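Amidohydrolase 3 domain-containing protein (Pyrococcus horikoshii, PDB 3IGH) is of unknown function but probably hydrolyses carbon-nitrogen bonds other than peptide bonds in a metal-dependent way. Local coordinates at residues 90-95 with 120-125; 124-129 with 142-147. One frame throughout, in Å; residues are numbered along the deposited sequence. Where two conformers were deposited one is given.

Contact 1 (90-95 with 120-125); sequences ELIQRL and KELNAI
Leu122 CD2 is the methyl on which three side chains of helix 88-96 converge, and the contact shows how a short helix can pack on a longer one without a hydrogen bond between them. Leu95 CD1 comes closest, 3.7 Å from Leu122 CD2, the two side chains crossing obliquely. Leu91 reaches the same methyl with its own CD2 at 3.9 Å and lies across Leu122 at about a right angle. Ile92 adds its CD1 at a similar distance. Its CG1 is anti to the carbonyl carbon (chi1 -58°), which starts the longer branch off beside the backbone N, and CD1 at its end also touches Ile125 CD1. The same Ile92 CD1 rests 3.4 Å from the backbone oxygen Glu121 O. Ile125 enters from the end of the type I turn Leu122-Ile125, its CD1 set against Leu95 CB at 3.8 Å, the two side chains again nearly perpendicular.

Toward Ala124 the fit slackens: the shorter branch of Ile92 leaves CG2 4.5 Å from Ala124 CB, and Ala124 is solvent-exposed. Away from the seam, in one of the two deposited conformers of Glu90, Arg94 holds it side-on, NE to OE2 and NH2 to OE1. The remaining nitrogen, Arg94 NH1, binds the carbonyls of Asp81 and Arg83.

The methyl cluster rests on strand 129-133, where Ile131 touches Leu91, Leu95 and Leu122, and Val80 of strand 80-81 also packs on Leu95; helices 88-96 and 119-122 thus sit side by side over this sheet.

Contact 2 (124-129 with 142-147); sequences AIDKPV and NDKMLE. With SO4 (sulfate ion), chain M.
Ile125 meets the second segment through water: its carbonyl oxygen accepts from a molecule that in turn accepts from Lys144 NZ. The same ammonium forms a long salt bridge with Asp126, NZ to OD1 at 3.3 Å, approached from above the carboxylate plane; a bend at chi4 (71°) turns NZ off the extended chain. Lys127 gives its carbonyl to Asn142, whose ND2 donates at 2.8 Å in an almost straight bond (178°), while the extended side chain of Lys127 leads away to Gly100 O and, weakly, to a sulfate probably from the crystallisation liquor. Asn142 is the N-cap of helix 143-149: OD1 accepts from Met145 N at 3.2 Å and also from Val129 N, which lies above the carbonyl plane. One flat amide therefore caps the helix and holds the chain entering strand 129-133. Pro128 packs between, CA 3.8 Å from Lys144 CB, and its CB touches Met145 SD. Val129 closes the segment where strands 129-133 and 138-141 pair antiparallel: its carbonyl accepts from Asn142 N at 3.3 Å, and Met145 CB lies equally near this oxygen, while Val129 CG2 packs 3.5 Å from Asn142 ND2.

How the contacts relate
Contacts 1 and 2 share Ala124 and Ile125, where the turn after helix 119-122 runs into the approach to strand 129-133, and their centres lie 10 Å apart. Two polar links join them directly, both probable hydrogen bonds: Asn142 ND2 to Leu122 O and Asp143 N to Asn123 OD1, each 3.0 Å. The N-terminal end of helix 143-149 is thereby tied to the turn that also packs on helix 88-96. Apolar packing is continuous as well, with Leu95 CD1 4.1 Å from Val129 CG1. Both contacts are peripheral, centred about 32 and 31 Å from the centre of the chain, and the sulfate beside Lys127 in contact 2 probably comes from the crystallisation liquor.

Contact 1 (90-95 with 120-125)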
loop_
_atom_site.group_PDB
_atom_site.type_symbol
_atom_site.label_atom_id
_atom_site.label_comp_id
_atom_site.label_asym_id
_atom_site.label_seq_id
_atom_site.Cartn_x
_atom_site.Cartn_y
_atom_site.Cartn_z
ATOM N N GLU A 90 -28.627 23.532 -32.164
ATOM C CA GLU A 90 -27.307 23.870 -31.633
ATOM C C GLU A 90 -26.815 22.771 -30.681
ATOM O O GLU A 90 -25.649 22.372 -30.727
ATOM C CB GLU A 90 -27.362 25.221 -30.910
ATOM C CG GLU A 90 -26.307 26.242 -31.351
ATOM C CD GLU A 90 -24.990 26.129 -30.599
ATOM O OE1 GLU A 90 -24.550 27.141 -30.012
ATOM O OE2 GLU A 90 -24.379 25.043 -30.598
ATOM N N LEU A 91 -27.723 22.288 -29.834
ATOM C CA LEU A 91 -27.446 21.221 -28.874
ATOM C C LEU A 91 -26.984 19.931 -29.566
ATOM O O LEU A 91 -25.976 19.345 -29.165
ATOM C CB LEU A 91 -28.680 20.993 -27.988
ATOM C CG LEU A 91 -28.704 19.956 -26.860
ATOM C CD1 LEU A 91 -29.404 20.522 -25.639
ATOM C CD2 LEU A 91 -29.394 18.664 -27.313
ATOM N N ILE A 92 -27.699 19.518 -30.619
ATOM C CA ILE A 92 -27.352 18.305 -31.377
ATOM C C ILE A 92 -26.009 18.477 -32.091
ATOM O O ILE A 92 -25.196 17.551 -32.139
ATOM C CB ILE A 92 -28.480 17.895 -32.394
ATOM C CG1 ILE A 92 -29.819 17.653 -31.681
ATOM C CG2 ILE A 92 -28.081 16.671 -33.235
ATOM C CD1 ILE A 92 -29.850 16.467 -30.725
ATOM N N GLN A 93 -25.774 19.674 -32.620
ATOM C CA GLN A 93 -24.526 19.997 -33.297
ATOM C C GLN A 93 -23.320 19.833 -32.360
ATOM O O GLN A 93 -22.302 19.250 -32.754
ATOM C CB GLN A 93 -24.596 21.414 -33.874
ATOM C CG GLN A 93 -23.579 21.702 -34.975
ATOM C CD GLN A 93 -23.670 23.126 -35.522
ATOM O OE1 GLN A 93 -23.106 23.432 -36.577
ATOM N NE2 GLN A 93 -24.378 24.002 -34.808
ATOM N N ARG A 94 -23.461 20.313 -31.121
ATOM C CA ARG A 94 -22.416 20.180 -30.094
ATOM C C ARG A 94 -22.163 18.722 -29.717
ATOM O O ARG A 94 -21.008 18.286 -29.616
ATOM C CB ARG A 94 -22.774 20.987 -28.839
ATOM C CG ARG A 94 -22.741 22.496 -29.037
ATOM C CD ARG A 94 -22.979 23.239 -27.731
ATOM N NE ARG A 94 -23.232 24.657 -27.961
ATOM C CZ ARG A 94 -23.167 25.603 -27.028
ATOM N NH1 ARG A 94 -22.838 25.301 -25.776
ATOM N NH2 ARG A 94 -23.422 26.863 -27.356
ATOM N N LEU A 95 -23.242 17.970 -29.526
ATOM C CA LEU A 95 -23.130 16.559 -29.160
ATOM C C LEU A 95 -22.507 15.693 -30.260
ATOM O O LEU A 95 -21.796 14.728 -29.966
ATOM C CB LEU A 95 -24.485 16.005 -28.719
ATOM C CG LEU A 95 -25.010 16.588 -27.408
ATOM C CD1 LEU A 95 -26.449 16.200 -27.212
ATOM C CD2 LEU A 95 -24.144 16.159 -26.200
ATOM N N LYS A 120 -36.133 11.229 -28.431
ATOM C CA LYS A 120 -36.269 11.164 -29.894
ATOM C C LYS A 120 -35.267 12.043 -30.635
ATOM O O LYS A 120 -34.655 11.597 -31.605
ATOM C CB LYS A 120 -37.695 11.518 -30.332
ATOM C CG LYS A 120 -38.695 10.391 -30.160
ATOM C CD LYS A 120 -40.113 10.862 -30.433
ATOM C CE LYS A 120 -41.120 9.769 -30.118
ATOM N NZ LYS A 120 -42.517 10.276 -30.176
ATOM N N GLU A 121 -35.097 13.283 -30.172
ATOM C CA GLU A 121 -34.151 14.227 -30.788
ATOM C C GLU A 121 -32.708 13.751 -30.640
ATOM O O GLU A 121 -31.891 13.890 -31.554
ATOM C CB GLU A 121 -34.311 15.624 -30.179
ATOM C CG GLU A 121 -35.610 16.333 -30.563
ATOM C CD GLU A 121 -36.055 17.384 -29.548
ATOM O OE1 GLU A 121 -37.138 17.969 -29.753
ATOM O OE2 GLU A 121 -35.342 17.625 -28.546
ATOM N N LEU A 122 -32.414 13.150 -29.491
ATOM C CA LEU A 122 -31.070 12.664 -29.201
ATOM C C LEU A 122 -30.752 11.347 -29.919
ATOM O O LEU A 122 -29.587 10.939 -29.984
ATOM C CB LEU A 122 -30.879 12.521 -27.691
ATOM C CG LEU A 122 -30.985 13.804 -26.861
ATOM C CD1 LEU A 122 -30.939 13.469 -25.377
ATOM C CD2 LEU A 122 -29.896 14.794 -27.234
ATOM N N ASN A 123 -31.783 10.694 -30.461
ATOM C CA ASN A 123 -31.595 9.502 -31.305
ATOM C C ASN A 123 -30.832 9.793 -32.602
ATOM O O ASN A 123 -30.286 8.878 -33.223
ATOM C CB ASN A 123 -32.934 8.807 -31.591
ATOM C CG ASN A 123 -33.441 7.992 -30.409
ATOM O OD1 ASN A 123 -32.666 7.563 -29.548
ATOM N ND2 ASN A 123 -34.748 7.773 -30.365
ATOM N N ALA A 124 -30.766 11.073 -32.978
ATOM C CA ALA A 124 -29.995 11.533 -34.142
ATOM C C ALA A 124 -28.481 11.344 -33.995
ATOM O O ALA A 124 -27.749 11.359 -34.983
ATOM C CB ALA A 124 -30.318 12.990 -34.452
ATOM N N ILE A 125 -28.014 11.181 -32.760
ATOM C CA ILE A 125 -26.613 10.857 -32.507
ATOM C C ILE A 125 -26.494 9.339 -32.390
ATOM O O ILE A 125 -27.201 8.717 -31.593
ATOM C CB ILE A 125 -26.094 11.551 -31.229
ATOM C CG1 ILE A 125 -26.262 13.069 -31.347
ATOM C CG2 ILE A 125 -24.625 11.212 -30.987
ATOM C CD1 ILE A 125 -27.054 13.680 -30.220
#

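Contact 2 (124-129 with 142-147)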
loop_
_atom_site.group_PDB
_atom_site.type_symbol
_atom_site.label_atom_id
_atom_site.label_comp_id
_atom_site.label_asym_id
_atom_site.label_seq_id
_atom_site.Cartn_x
_atom_site.Cartn_y
_atom_site.Cartn_z
ATOM N N ALA A 124 -30.766 11.073 -32.978
ATOM C CA ALA A 124 -29.995 11.533 -34.142
ATOM C C ALA A 124 -28.481 11.344 -33.995
ATOM O O ALA A 124 -27.749 11.359 -34.983
ATOM C CB ALA A 124 -30.318 12.990 -34.452
ATOM N N ILE A 125 -28.014 11.181 -32.760
ATOM C CA ILE A 125 -26.613 10.857 -32.507
ATOM C C ILE A 125 -26.494 9.339 -32.390
ATOM O O ILE A 125 -27.201 8.717 -31.593
ATOM C CB ILE A 125 -26.094 11.551 -31.229
ATOM C CG1 ILE A 125 -26.262 13.069 -31.347
ATOM C CG2 ILE A 125 -24.625 11.212 -30.987
ATOM C CD1 ILE A 125 -27.054 13.680 -30.220
ATOM N N ASP A 126 -25.593 8.753 -33.182
ATOM C CA ASP A 126 -25.479 7.294 -33.314
ATOM C C ASP A 126 -24.643 6.643 -32.195
ATOM O O ASP A 126 -23.932 5.656 -32.412
ATOM C CB ASP A 126 -24.929 6.941 -34.708
ATOM C CG ASP A 126 -25.214 5.494 -35.114
ATOM O OD1 ASP A 126 -26.334 4.995 -34.855
ATOM O OD2 ASP A 126 -24.304 4.859 -35.691
ATOM N N LYS A 127 -24.740 7.213 -30.995
ATOM C CA LYS A 127 -23.986 6.772 -29.820
ATOM C C LYS A 127 -24.900 6.906 -28.606
ATOM O O LYS A 127 -25.880 7.664 -28.658
ATOM C CB LYS A 127 -22.734 7.638 -29.633
ATOM C CG LYS A 127 -21.610 7.369 -30.626
ATOM C CD LYS A 127 -20.421 8.279 -30.381
ATOM C CE LYS A 127 -19.254 7.924 -31.292
ATOM N NZ LYS A 127 -18.040 8.726 -30.964
ATOM N N PRO A 128 -24.611 6.164 -27.514
ATOM C CA PRO A 128 -25.350 6.450 -26.280
ATOM C C PRO A 128 -25.062 7.891 -25.848
ATOM O O PRO A 128 -23.905 8.328 -25.877
ATOM C CB PRO A 128 -24.766 5.449 -25.273
ATOM C CG PRO A 128 -24.152 4.375 -26.118
ATOM C CD PRO A 128 -23.643 5.066 -27.329
ATOM N N VAL A 129 -26.128 8.619 -25.525
ATOM C CA VAL A 129 -26.063 10.034 -25.142
ATOM C C VAL A 129 -26.770 10.196 -23.810
ATOM O O VAL A 129 -27.886 9.718 -23.637
ATOM C CB VAL A 129 -26.739 10.958 -26.210
ATOM C CG1 VAL A 129 -26.883 12.401 -25.701
ATOM C CG2 VAL A 129 -25.942 10.960 -27.486
ATOM N N ASN A 142 -30.897 9.245 -24.846
ATOM C CA ASN A 142 -31.438 8.576 -26.031
ATOM C C ASN A 142 -31.661 7.060 -25.821
ATOM O O ASN A 142 -31.384 6.534 -24.730
ATOM C CB ASN A 142 -30.622 8.902 -27.303
ATOM C CG ASN A 142 -29.227 8.267 -27.339
ATOM O OD1 ASN A 142 -28.830 7.463 -26.480
ATOM N ND2 ASN A 142 -28.470 8.640 -28.366
ATOM N N ASP A 143 -32.177 6.385 -26.853
ATOM C CA ASP A 143 -32.489 4.945 -26.813
ATOM C C ASP A 143 -31.311 4.075 -26.383
ATOM O O ASP A 143 -31.448 3.240 -25.484
ATOM C CB ASP A 143 -32.981 4.460 -28.187
ATOM C CG ASP A 143 -34.402 4.903 -28.502
ATOM O OD1 ASP A 143 -34.750 4.975 -29.699
ATOM O OD2 ASP A 143 -35.175 5.168 -27.561
ATOM N N LYS A 144 -30.164 4.291 -27.023
ATOM C CA LYS A 144 -28.960 3.496 -26.779
ATOM C C LYS A 144 -28.468 3.586 -25.334
ATOM O O LYS A 144 -28.034 2.590 -24.745
ATOM C CB LYS A 144 -27.844 3.927 -27.726
ATOM C CG LYS A 144 -28.030 3.471 -29.168
ATOM C CD LYS A 144 -26.801 3.801 -30.001
ATOM C CE LYS A 144 -26.854 3.135 -31.373
ATOM N NZ LYS A 144 -27.883 3.747 -32.260
ATOM N N MET A 145 -28.548 4.784 -24.766
ATOM C CA MET A 145 -28.120 5.000 -23.396
ATOM C C MET A 145 -29.121 4.374 -22.441
ATOM O O MET A 145 -28.733 3.787 -21.427
ATOM C CB MET A 145 -27.978 6.500 -23.121
ATOM C CG MET A 145 -27.351 6.823 -21.769
ATOM S SD MET A 145 -25.594 6.431 -21.714
ATOM C CE MET A 145 -25.410 6.303 -19.943
ATOM N N LEU A 146 -30.410 4.484 -22.771
ATOM C CA LEU A 146 -31.458 3.903 -21.931
ATOM C C LEU A 146 -31.387 2.370 -21.913
ATOM O O LEU A 146 -31.736 1.743 -20.909
ATOM C CB LEU A 146 -32.847 4.374 -22.378
ATOM C CG LEU A 146 -33.208 5.841 -22.093
ATOM C CD1 LEU A 146 -34.602 6.168 -22.638
ATOM C CD2 LEU A 146 -33.127 6.154 -20.614
ATOM N N GLU A 147 -30.941 1.791 -23.030
ATOM C CA GLU A 147 -30.685 0.353 -23.114
ATOM C C GLU A 147 -29.593 -0.049 -22.126
ATOM O O GLU A 147 -29.767 -1.003 -21.361
ATOM C CB GLU A 147 -30.284 -0.045 -24.539
ATOM C CG GLU A 147 -30.049 -1.548 -24.734
ATOM C CD GLU A 147 -31.289 -2.391 -24.440
ATOM O OE1 GLU A 147 -32.402 -1.984 -24.839
ATOM O OE2 GLU A 147 -31.145 -3.466 -23.817
HETATM S S SO4 M . -14.655 8.412 -31.244
HETATM O O1 SO4 M . -14.612 7.867 -32.598
HETATM O O2 SO4 M . -15.331 9.705 -31.264
HETATM O O3 SO4 M . -15.384 7.494 -30.375
HETATM O O4 SO4 M . -13.295 8.586 -30.739
HETATM O O HOH W 1 -28.770 6.520 -31.516
#